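Local coordinates for initiator protein NS1 (Murine minute virus, PDB 4R94), which nicks viral DNA at the replication origin and unwinds it as a helicase, this chain being its N-terminal, origin-binding nickase domain, at residues 111-117 and 129-135; 20-26 and 200-205; 101-107 and 141-145. The contacts are given in a common frame with arbitrary orientation. Numbering follows the deposited sequence.

Contact 1 of 3, residues 111-117 and 129-135; sequences DVNWFVQ and HVLIGGK. With MG (magnesium ion), chain B.
Residues 112-117 and 129-134 are antiparallel strands, their axes 4.6 Å apart at closest approach and inclined at 176°. Asn113-Gly133, Phe115-Leu131 and Gln117-His129 are hydrogen-bonded pairs, Trp114-Ile132 and Val116-Val130 non-hydrogen-bonded pairs. Each of the former has two N-H...O hydrogen bonds: Asn113 N to Gly133 O 2.8 Å, Gly133 N to Asn113 O 3.0 Å, and Phe115 N to Leu131 O, Leu131 N to Phe115 O, Gln117 N to His129 O and His129 N to Gln117 O, each 2.9 Å. Gly134, at phi 156°, has a conformation that demands glycine; a CB there would strike Asp111 O.

Apolar contacts fall on both faces. Val116 CG2 meets Val130 CG2 at 4.1 Å and Val112 CG1 meets Ile132 CG1 at 3.5 Å, on the face covered by helix 81-104; Phe115 CB lies 4.4 Å from Leu131 CB on the other, beneath helix 203-211.

At the open end of the hairpin, Asp111 OD2 and Lys135 NZ make a long salt bridge (3.6 Å), and one water links Asp111 O to Lys135 N. Nearer the hairpin turn, His129 (chi1 m) places NE2 2.2 Å from magnesium, which Glu119, His127 and three waters also bind: the metal-binding hairpin of a rolling-circle (HUH) nickase.

Contact 2 of 3, residues 20-26 and 200-205; sequences KSNQEVF and CVLFGN
Lys20 to Gln23 form a type I beta turn that leads into strand 24-26; opposite it, the short strand 201-202 runs antiparallel and passes directly into helix 203-205. Val25 and Val201 are a hydrogen-bonded pair, with N-O distances of 2.9 Å from Val25 N to Val201 O and from Val201 N to Val25 O, and Glu24 faces Leu202 as a non-hydrogen-bonded pair. Phe203 N then donates to Gln23 O (2.9 Å) and Gly204 N to Lys20 O (3.0 Å), so carbonyls of the turn receive amides of the first helical turn. Gly204 suits this spot because a CB would collide with Ser21 CA.

The two valines, both chi1 m, touch on the inner face, against Leu131, with Val25 CG2 3.6 Å from Val201 CG2. Phe203 (chi1 t, chi2 78°) turns its ring under the turn, CD1 3.8 Å from Val25 CG1 and CD2 3.8 Å from Lys20 CB. Here an edge strand of the nickase domain's central antiparallel sheet gives way to helix 203-211, which carries the nuclease residue Tyr210. Gln23 (chi1 t) sends OE1 to Asn113 of the neighbouring hairpin.

On the outer face Leu202 (m, t) lays CD2 4.1 Å from Glu24 CG and 3.6 Å from Asn22 O. Ser21 (chi1 p) donates OG to Asn22 OD1 at 2.7 Å. Cys200 (chi1 m) sets SG 5.0 Å from the centroid of the Phe26 ring, an oblique sulfur-aromatic contact.

Contact 3 of 3, residues 101-107 and 141-145; sequences VLNTKNI and QGKWW
The C-terminal end of helix 81-104 meets the first turn of helix 142-160, two helices linked in sequence through the metal-binding hairpin of the nickase domain's alpha/beta fold. Helix 101-104 ends in a Schellman motif: Asn106 takes a positive phi of 54°, Ile107 N bonds to Leu102 O at 2.9 Å, and the chain turns away. Trp144 and Trp145 lie in the first turn of helix 142-160. The backbones stay apart, the nearest CA atoms (Val101 and Trp145) being 7.6 Å from each other, so side chains, chiefly the two indoles, fill the space between them.

Val101 is the bump the two indoles close on. Its slim, beta-branched side chain (chi1 t) drives CG1 onto the face of Trp145, 3.4 Å from the centroid of the six-membered ring in a CH-pi contact, while the same methyl lies 3.6 Å from Trp144 CZ3. The edge of Trp145 fits the hollow lined by Leu102 and Ile107, with CH2 3.7 Å from Leu102 CD2 and CZ2 4.4 Å from Ile107 CD1. Phe137 and Phe26 also meet this buried ring.

Trp144 (chi1 t), partly exposed, has its edge beside Thr104, whose CG2 is 3.8 Å from Trp144 CH2. The long aliphatic chain of Lys105 covers one face of the indole, partly hiding it from solvent, and its charge makes a cation-pi interaction. Lys105 CE stands 3.8 Å from the centroid of the six-membered ring of Trp144, and NZ 5.0 Å from it.

Overall arrangement
Contacts 1 and 2 belong to one sheet: strand 24-31 lies beside strand 125-134, joined by Phe26 N to Ile132 O, and their side chains meet where Gln23 pairs with Asn113. Contact 1, centred about 10 Å from the centre of the chain, is the innermost but only partly buried, and carries a metal ligand at one end; contact 2, about 16 Å out, closes an edge of the sheet and mixes strand bonding with bonds to a helix start. Contact 3, about 17 Å out, has no hydrogen bonds across it and relies on aromatic and aliphatic surfaces. Ile107 and Leu102 connect it to Val112 of contact 1, and Phe26 of contact 2 packs on Trp145.

Contact 1 of 3, residues 111-117 and 129-135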
loop_
_atom_site.group_PDB
_atom_site.type_symbol
_atom_site.label_atom_id
_atom_site.label_comp_id
_atom_site.label_asym_id
_atom_site.label_seq_id
_atom_site.Cartn_x
_atom_site.Cartn_y
_atom_site.Cartn_z
ATOM N N ASP A 111 15.971 -9.603 2.892
ATOM C CA ASP A 111 15.509 -10.643 3.805
ATOM C C ASP A 111 14.024 -10.469 4.126
ATOM O O ASP A 111 13.510 -11.083 5.057
ATOM C CB ASP A 111 16.311 -10.636 5.111
ATOM C CG ASP A 111 17.768 -11.031 4.915
ATOM O OD1 ASP A 111 18.068 -11.725 3.915
ATOM O OD2 ASP A 111 18.606 -10.646 5.764
ATOM N N VAL A 112 13.357 -9.603 3.367
ATOM C CA VAL A 112 11.958 -9.253 3.628
ATOM C C VAL A 112 11.074 -9.617 2.456
ATOM O O VAL A 112 11.421 -9.319 1.321
ATOM C CB VAL A 112 11.799 -7.730 3.873
ATOM C CG1 VAL A 112 10.393 -7.418 4.347
ATOM C CG2 VAL A 112 12.805 -7.259 4.873
ATOM N N ASN A 113 9.916 -10.228 2.711
ATOM C CA ASN A 113 8.943 -10.395 1.650
ATOM C C ASN A 113 7.865 -9.339 1.831
ATOM O O ASN A 113 7.339 -9.182 2.940
ATOM C CB ASN A 113 8.333 -11.797 1.680
ATOM C CG ASN A 113 9.364 -12.879 1.426
ATOM O OD1 ASN A 113 10.195 -12.760 0.529
ATOM N ND2 ASN A 113 9.330 -13.923 2.230
ATOM N N TRP A 114 7.562 -8.589 0.780
ATOM C CA TRP A 114 6.437 -7.678 0.897
ATOM C C TRP A 114 5.645 -7.559 -0.390
ATOM O O TRP A 114 6.116 -7.868 -1.481
ATOM C CB TRP A 114 6.880 -6.282 1.401
ATOM C CG TRP A 114 7.952 -5.570 0.599
ATOM C CD1 TRP A 114 9.281 -5.476 0.909
ATOM C CD2 TRP A 114 7.776 -4.856 -0.626
ATOM N NE1 TRP A 114 9.941 -4.759 -0.055
ATOM C CE2 TRP A 114 9.036 -4.361 -1.011
ATOM C CE3 TRP A 114 6.667 -4.584 -1.442
ATOM C CZ2 TRP A 114 9.226 -3.623 -2.177
ATOM C CZ3 TRP A 114 6.849 -3.857 -2.587
ATOM C CH2 TRP A 114 8.123 -3.370 -2.949
ATOM N N PHE A 115 4.411 -7.097 -0.229
ATOM C CA PHE A 115 3.481 -6.915 -1.324
ATOM C C PHE A 115 2.648 -5.694 -1.007
ATOM O O PHE A 115 2.186 -5.542 0.122
ATOM C CB PHE A 115 2.570 -8.154 -1.479
ATOM C CG PHE A 115 1.456 -7.982 -2.481
ATOM C CD1 PHE A 115 1.678 -8.194 -3.838
ATOM C CD2 PHE A 115 0.184 -7.627 -2.061
ATOM C CE1 PHE A 115 0.657 -8.037 -4.763
ATOM C CE2 PHE A 115 -0.853 -7.468 -2.984
ATOM C CZ PHE A 115 -0.612 -7.668 -4.337
ATOM N N VAL A 116 2.452 -4.841 -2.002
ATOM C CA VAL A 116 1.714 -3.605 -1.838
ATOM C C VAL A 116 0.594 -3.548 -2.873
ATOM O O VAL A 116 0.834 -3.856 -4.044
ATOM C CB VAL A 116 2.696 -2.413 -1.999
ATOM C CG1 VAL A 116 1.969 -1.099 -2.232
ATOM C CG2 VAL A 116 3.635 -2.350 -0.786
ATOM N N GLN A 117 -0.634 -3.208 -2.472
ATOM C CA GLN A 117 -1.713 -3.034 -3.452
ATOM C C GLN A 117 -2.629 -1.866 -3.109
ATOM O O GLN A 117 -3.275 -1.832 -2.041
ATOM C CB GLN A 117 -2.557 -4.306 -3.592
ATOM C CG GLN A 117 -3.711 -4.128 -4.577
ATOM C CD GLN A 117 -4.111 -5.451 -5.216
ATOM O OE1 GLN A 117 -3.295 -6.094 -5.877
ATOM N NE2 GLN A 117 -5.368 -5.847 -5.042
ATOM N N HIS A 129 -3.060 -1.677 0.817
ATOM C CA HIS A 129 -2.716 -2.881 1.546
ATOM C C HIS A 129 -1.224 -3.154 1.484
ATOM O O HIS A 129 -0.607 -3.055 0.425
ATOM C CB HIS A 129 -3.460 -4.075 0.972
ATOM C CG HIS A 129 -4.931 -4.004 1.172
ATOM N ND1 HIS A 129 -5.549 -4.561 2.268
ATOM C CD2 HIS A 129 -5.908 -3.450 0.417
ATOM C CE1 HIS A 129 -6.853 -4.365 2.176
ATOM N NE2 HIS A 129 -7.097 -3.687 1.067
ATOM N N VAL A 130 -0.662 -3.504 2.626
ATOM C CA VAL A 130 0.712 -3.980 2.693
ATOM C C VAL A 130 0.798 -5.301 3.438
ATOM O O VAL A 130 0.367 -5.406 4.589
ATOM C CB VAL A 130 1.635 -2.967 3.387
ATOM C CG1 VAL A 130 3.077 -3.517 3.442
ATOM C CG2 VAL A 130 1.560 -1.632 2.687
ATOM N N LEU A 131 1.377 -6.301 2.784
ATOM C CA LEU A 131 1.764 -7.528 3.474
ATOM C C LEU A 131 3.268 -7.487 3.645
ATOM O O LEU A 131 3.981 -7.212 2.683
ATOM C CB LEU A 131 1.355 -8.770 2.671
ATOM C CG LEU A 131 -0.127 -8.901 2.313
ATOM C CD1 LEU A 131 -0.358 -10.234 1.574
ATOM C CD2 LEU A 131 -1.014 -8.777 3.552
ATOM N N ILE A 132 3.769 -7.755 4.843
ATOM C CA ILE A 132 5.219 -7.724 5.032
ATOM C C ILE A 132 5.660 -8.657 6.155
ATOM O O ILE A 132 5.038 -8.707 7.226
ATOM C CB ILE A 132 5.720 -6.273 5.321
ATOM C CG1 ILE A 132 7.247 -6.226 5.429
ATOM C CG2 ILE A 132 5.059 -5.702 6.571
ATOM C CD1 ILE A 132 7.803 -4.817 5.337
ATOM N N GLY A 133 6.735 -9.398 5.899
ATOM C CA GLY A 133 7.266 -10.311 6.889
ATOM C C GLY A 133 8.599 -10.886 6.459
ATOM O O GLY A 133 9.184 -10.486 5.439
ATOM N N GLY A 134 9.084 -11.841 7.244
ATOM C CA GLY A 134 10.345 -12.490 6.948
ATOM C C GLY A 134 10.942 -13.067 8.215
ATOM O O GLY A 134 10.309 -13.048 9.264
ATOM N N LYS A 135 12.164 -13.581 8.110
ATOM C CA LYS A 135 12.820 -14.238 9.238
ATOM C C LYS A 135 13.017 -13.310 10.445
ATOM O O LYS A 135 12.979 -13.762 11.590
ATOM C CB LYS A 135 14.165 -14.827 8.791
ATOM C CG LYS A 135 15.169 -13.813 8.272
ATOM C CD LYS A 135 16.495 -14.481 7.938
ATOM C CE LYS A 135 17.572 -13.459 7.590
ATOM N NZ LYS A 135 17.906 -12.577 8.747
HETATM MG MG MG B . -9.082 -3.193 0.231
HETATM O O HOH W 1 13.237 -13.827 5.307
HETATM O O HOH W 2 -9.960 -3.018 2.146
HETATM O O HOH W 3 -10.873 -2.718 -0.851
HETATM O O HOH W 4 -9.620 -5.166 0.390
#

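Contact 2 of 3, residues 20-26 and 200-205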
loop_
_atom_site.group_PDB
_atom_site.type_symbol
_atom_site.label_atom_id
_atom_site.label_comp_id
_atom_site.label_asym_id
_atom_site.label_seq_id
_atom_site.Cartn_x
_atom_site.Cartn_y
_atom_site.Cartn_z
ATOM N N LYS A 20 6.307 -19.016 -1.567
ATOM C CA LYS A 20 6.054 -18.268 -0.347
ATOM C C LYS A 20 4.613 -18.444 0.126
ATOM O O LYS A 20 4.095 -17.631 0.886
ATOM C CB LYS A 20 6.374 -16.784 -0.569
ATOM C CG LYS A 20 7.825 -16.533 -0.927
ATOM C CD LYS A 20 8.057 -15.085 -1.348
ATOM C CE LYS A 20 9.476 -14.877 -1.824
ATOM N NZ LYS A 20 9.720 -15.706 -3.040
ATOM N N SER A 21 3.973 -19.531 -0.311
ATOM C CA SER A 21 2.549 -19.739 -0.067
ATOM C C SER A 21 2.164 -19.637 1.394
ATOM O O SER A 21 1.100 -19.096 1.722
ATOM C CB SER A 21 2.114 -21.115 -0.590
ATOM O OG SER A 21 2.883 -22.127 0.026
ATOM N N ASN A 22 3.044 -20.153 2.255
ATOM C CA ASN A 22 2.777 -20.307 3.677
ATOM C C ASN A 22 3.633 -19.431 4.573
ATOM O O ASN A 22 3.760 -19.692 5.771
ATOM C CB ASN A 22 2.987 -21.769 4.085
ATOM C CG ASN A 22 1.918 -22.671 3.555
ATOM O OD1 ASN A 22 1.796 -22.863 2.346
ATOM N ND2 ASN A 22 1.135 -23.248 4.457
ATOM N N GLN A 23 4.239 -18.399 4.010
ATOM C CA GLN A 23 5.057 -17.533 4.837
ATOM C C GLN A 23 4.174 -16.584 5.641
ATOM O O GLN A 23 3.351 -15.870 5.075
ATOM C CB GLN A 23 6.046 -16.752 3.991
ATOM C CG GLN A 23 7.153 -16.185 4.832
ATOM C CD GLN A 23 7.467 -14.768 4.472
ATOM O OE1 GLN A 23 7.345 -14.372 3.310
ATOM N NE2 GLN A 23 7.862 -13.979 5.464
ATOM N N GLU A 24 4.329 -16.594 6.964
ATOM C CA GLU A 24 3.533 -15.716 7.821
ATOM C C GLU A 24 4.014 -14.282 7.659
ATOM O O GLU A 24 5.220 -14.026 7.632
ATOM C CB GLU A 24 3.610 -16.145 9.293
ATOM C CG GLU A 24 2.698 -17.323 9.635
ATOM C CD GLU A 24 2.644 -17.625 11.133
ATOM O OE1 GLU A 24 3.607 -18.219 11.654
ATOM O OE2 GLU A 24 1.640 -17.269 11.785
ATOM N N VAL A 25 3.063 -13.363 7.499
ATOM C CA VAL A 25 3.379 -11.938 7.321
ATOM C C VAL A 25 2.332 -11.086 8.031
ATOM O O VAL A 25 1.204 -11.520 8.233
ATOM C CB VAL A 25 3.434 -11.514 5.823
ATOM C CG1 VAL A 25 4.576 -12.213 5.074
ATOM C CG2 VAL A 25 2.113 -11.768 5.133
ATOM N N PHE A 26 2.701 -9.861 8.393
ATOM C CA PHE A 26 1.726 -8.899 8.883
ATOM C C PHE A 26 0.860 -8.383 7.737
ATOM O O PHE A 26 1.289 -8.340 6.583
ATOM C CB PHE A 26 2.395 -7.684 9.528
ATOM C CG PHE A 26 3.236 -7.988 10.743
ATOM C CD1 PHE A 26 2.777 -8.818 11.752
ATOM C CD2 PHE A 26 4.475 -7.385 10.887
ATOM C CE1 PHE A 26 3.567 -9.061 12.880
ATOM C CE2 PHE A 26 5.262 -7.629 12.001
ATOM C CZ PHE A 26 4.804 -8.477 12.996
ATOM N N CYS A 200 -1.473 -12.716 11.734
ATOM C CA CYS A 200 -0.626 -12.856 10.566
ATOM C C CYS A 200 -1.406 -13.573 9.473
ATOM O O CYS A 200 -2.342 -14.345 9.747
ATOM C CB CYS A 200 0.661 -13.594 10.916
ATOM S SG CYS A 200 1.695 -12.666 12.082
ATOM N N VAL A 201 -1.055 -13.285 8.229
ATOM C CA VAL A 201 -1.686 -13.963 7.113
ATOM C C VAL A 201 -0.630 -14.714 6.334
ATOM O O VAL A 201 0.569 -14.531 6.567
ATOM C CB VAL A 201 -2.440 -12.987 6.194
ATOM C CG1 VAL A 201 -3.506 -12.236 6.982
ATOM C CG2 VAL A 201 -1.478 -12.004 5.543
ATOM N N LEU A 202 -1.076 -15.577 5.428
ATOM C CA LEU A 202 -0.160 -16.347 4.600
ATOM C C LEU A 202 0.075 -15.615 3.277
ATOM O O LEU A 202 -0.860 -15.426 2.478
ATOM C CB LEU A 202 -0.708 -17.767 4.359
ATOM C CG LEU A 202 -0.801 -18.666 5.598
ATOM C CD1 LEU A 202 -1.084 -20.104 5.168
ATOM C CD2 LEU A 202 0.440 -18.611 6.458
ATOM N N PHE A 203 1.333 -15.224 3.060
ATOM C CA PHE A 203 1.739 -14.326 1.984
ATOM C C PHE A 203 1.275 -14.757 0.589
ATOM O O PHE A 203 0.455 -14.088 -0.032
ATOM C CB PHE A 203 3.259 -14.185 2.018
ATOM C CG PHE A 203 3.812 -13.139 1.091
ATOM C CD1 PHE A 203 3.752 -11.788 1.420
ATOM C CD2 PHE A 203 4.466 -13.515 -0.074
ATOM C CE1 PHE A 203 4.304 -10.821 0.574
ATOM C CE2 PHE A 203 5.024 -12.558 -0.921
ATOM C CZ PHE A 203 4.937 -11.207 -0.600
ATOM N N GLY A 204 1.805 -15.870 0.090
ATOM C CA GLY A 204 1.463 -16.320 -1.249
ATOM C C GLY A 204 -0.026 -16.573 -1.430
ATOM O O GLY A 204 -0.607 -16.170 -2.432
ATOM N N ASN A 205 -0.651 -17.217 -0.451
ATOM C CA ASN A 205 -2.064 -17.539 -0.594
ATOM C C ASN A 205 -2.950 -16.306 -0.659
ATOM O O ASN A 205 -3.844 -16.233 -1.493
ATOM C CB ASN A 205 -2.536 -18.452 0.539
ATOM C CG ASN A 205 -1.953 -19.843 0.440
ATOM O OD1 ASN A 205 -1.361 -20.221 -0.580
ATOM N ND2 ASN A 205 -2.108 -20.618 1.511
#

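Contact 3 of 3, residues 101-107 and 141-145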
loop_
_atom_site.group_PDB
_atom_site.type_symbol
_atom_site.label_atom_id
_atom_site.label_comp_id
_atom_site.label_asym_id
_atom_site.label_seq_id
_atom_site.Cartn_x
_atom_site.Cartn_y
_atom_site.Cartn_z
ATOM N N VAL A 101 11.261 1.807 8.841
ATOM C CA VAL A 101 11.142 0.901 9.972
ATOM C C VAL A 101 12.116 -0.269 9.827
ATOM O O VAL A 101 12.718 -0.694 10.813
ATOM C CB VAL A 101 9.694 0.409 10.143
ATOM C CG1 VAL A 101 9.593 -0.559 11.321
ATOM C CG2 VAL A 101 8.815 1.635 10.398
ATOM N N LEU A 102 12.303 -0.766 8.602
ATOM C CA LEU A 102 13.313 -1.805 8.375
ATOM C C LEU A 102 14.695 -1.331 8.848
ATOM O O LEU A 102 15.434 -2.095 9.480
ATOM C CB LEU A 102 13.378 -2.197 6.900
ATOM C CG LEU A 102 12.180 -2.981 6.346
ATOM C CD1 LEU A 102 12.366 -3.174 4.850
ATOM C CD2 LEU A 102 12.040 -4.306 7.050
ATOM N N ASN A 103 15.035 -0.083 8.539
ATOM C CA ASN A 103 16.311 0.482 8.983
ATOM C C ASN A 103 16.419 0.466 10.504
ATOM O O ASN A 103 17.462 0.102 11.066
ATOM C CB ASN A 103 16.502 1.909 8.467
ATOM C CG ASN A 103 16.964 1.956 7.029
ATOM O OD1 ASN A 103 17.498 0.980 6.501
ATOM N ND2 ASN A 103 16.775 3.104 6.385
ATOM N N THR A 104 15.333 0.852 11.173
ATOM C CA THR A 104 15.310 0.874 12.633
ATOM C C THR A 104 15.690 -0.486 13.205
ATOM O O THR A 104 16.401 -0.573 14.207
ATOM C CB THR A 104 13.925 1.302 13.151
ATOM O OG1 THR A 104 13.746 2.688 12.856
ATOM C CG2 THR A 104 13.804 1.095 14.650
ATOM N N LYS A 105 15.241 -1.542 12.535
ATOM C CA LYS A 105 15.475 -2.906 12.980
ATOM C C LYS A 105 16.712 -3.546 12.353
ATOM O O LYS A 105 16.974 -4.729 12.584
ATOM C CB LYS A 105 14.247 -3.768 12.677
ATOM C CG LYS A 105 13.024 -3.446 13.531
ATOM C CD LYS A 105 13.383 -3.477 15.004
ATOM C CE LYS A 105 12.215 -3.928 15.861
ATOM N NZ LYS A 105 12.174 -5.412 15.995
ATOM N N ASN A 106 17.451 -2.775 11.563
ATOM C CA ASN A 106 18.624 -3.274 10.837
ATOM C C ASN A 106 18.296 -4.490 9.982
ATOM O O ASN A 106 19.076 -5.450 9.915
ATOM C CB ASN A 106 19.748 -3.622 11.813
ATOM C CG ASN A 106 20.152 -2.447 12.664
ATOM O OD1 ASN A 106 20.499 -1.385 12.149
ATOM N ND2 ASN A 106 20.080 -2.616 13.975
ATOM N N ILE A 107 17.124 -4.470 9.351
ATOM C CA ILE A 107 16.721 -5.560 8.480
ATOM C C ILE A 107 17.139 -5.286 7.041
ATOM O O ILE A 107 16.783 -4.257 6.453
ATOM C CB ILE A 107 15.196 -5.810 8.551
ATOM C CG1 ILE A 107 14.796 -6.211 9.972
ATOM C CG2 ILE A 107 14.816 -6.918 7.615
ATOM C CD1 ILE A 107 13.294 -6.325 10.180
ATOM N N GLN A 141 5.585 -8.610 17.482
ATOM C CA GLN A 141 6.118 -7.309 17.076
ATOM C C GLN A 141 5.110 -6.493 16.263
ATOM O O GLN A 141 5.386 -5.339 15.899
ATOM C CB GLN A 141 7.394 -7.488 16.259
ATOM C CG GLN A 141 8.517 -8.223 16.972
ATOM C CD GLN A 141 9.716 -8.452 16.067
ATOM O OE1 GLN A 141 9.570 -8.869 14.914
ATOM N NE2 GLN A 141 10.908 -8.169 16.581
ATOM N N GLY A 142 3.958 -7.085 15.971
ATOM C CA GLY A 142 2.963 -6.442 15.122
ATOM C C GLY A 142 2.495 -5.084 15.599
ATOM O O GLY A 142 2.449 -4.122 14.820
ATOM N N LYS A 143 2.144 -4.993 16.879
ATOM C CA LYS A 143 1.684 -3.728 17.460
ATOM C C LYS A 143 2.728 -2.622 17.356
ATOM O O LYS A 143 2.395 -1.488 17.020
ATOM C CB LYS A 143 1.302 -3.922 18.924
ATOM C CG LYS A 143 0.001 -4.686 19.122
ATOM C CD LYS A 143 -0.033 -5.326 20.500
ATOM C CE LYS A 143 -1.457 -5.537 20.973
ATOM N NZ LYS A 143 -2.108 -4.233 21.288
ATOM N N TRP A 144 3.977 -2.961 17.664
ATOM C CA TRP A 144 5.085 -2.026 17.526
ATOM C C TRP A 144 5.237 -1.567 16.079
ATOM O O TRP A 144 5.439 -0.376 15.820
ATOM C CB TRP A 144 6.391 -2.662 18.013
ATOM C CG TRP A 144 7.592 -1.762 17.938
ATOM C CD1 TRP A 144 8.066 -0.943 18.924
ATOM C CD2 TRP A 144 8.488 -1.610 16.827
ATOM N NE1 TRP A 144 9.198 -0.289 18.496
ATOM C CE2 TRP A 144 9.480 -0.682 17.213
ATOM C CE3 TRP A 144 8.547 -2.164 15.546
ATOM C CZ2 TRP A 144 10.512 -0.299 16.361
ATOM C CZ3 TRP A 144 9.576 -1.788 14.704
ATOM C CH2 TRP A 144 10.544 -0.862 15.114
ATOM N N TRP A 145 5.125 -2.510 15.146
ATOM C CA TRP A 145 5.267 -2.182 13.730
ATOM C C TRP A 145 4.169 -1.214 13.310
ATOM O O TRP A 145 4.445 -0.216 12.635
ATOM C CB TRP A 145 5.236 -3.454 12.861
ATOM C CG TRP A 145 6.617 -3.919 12.471
ATOM C CD1 TRP A 145 7.441 -4.735 13.194
ATOM C CD2 TRP A 145 7.333 -3.575 11.279
ATOM N NE1 TRP A 145 8.625 -4.928 12.516
ATOM C CE2 TRP A 145 8.583 -4.225 11.339
ATOM C CE3 TRP A 145 7.033 -2.783 10.158
ATOM C CZ2 TRP A 145 9.541 -4.099 10.328
ATOM C CZ3 TRP A 145 7.979 -2.668 9.151
ATOM C CH2 TRP A 145 9.222 -3.323 9.244
#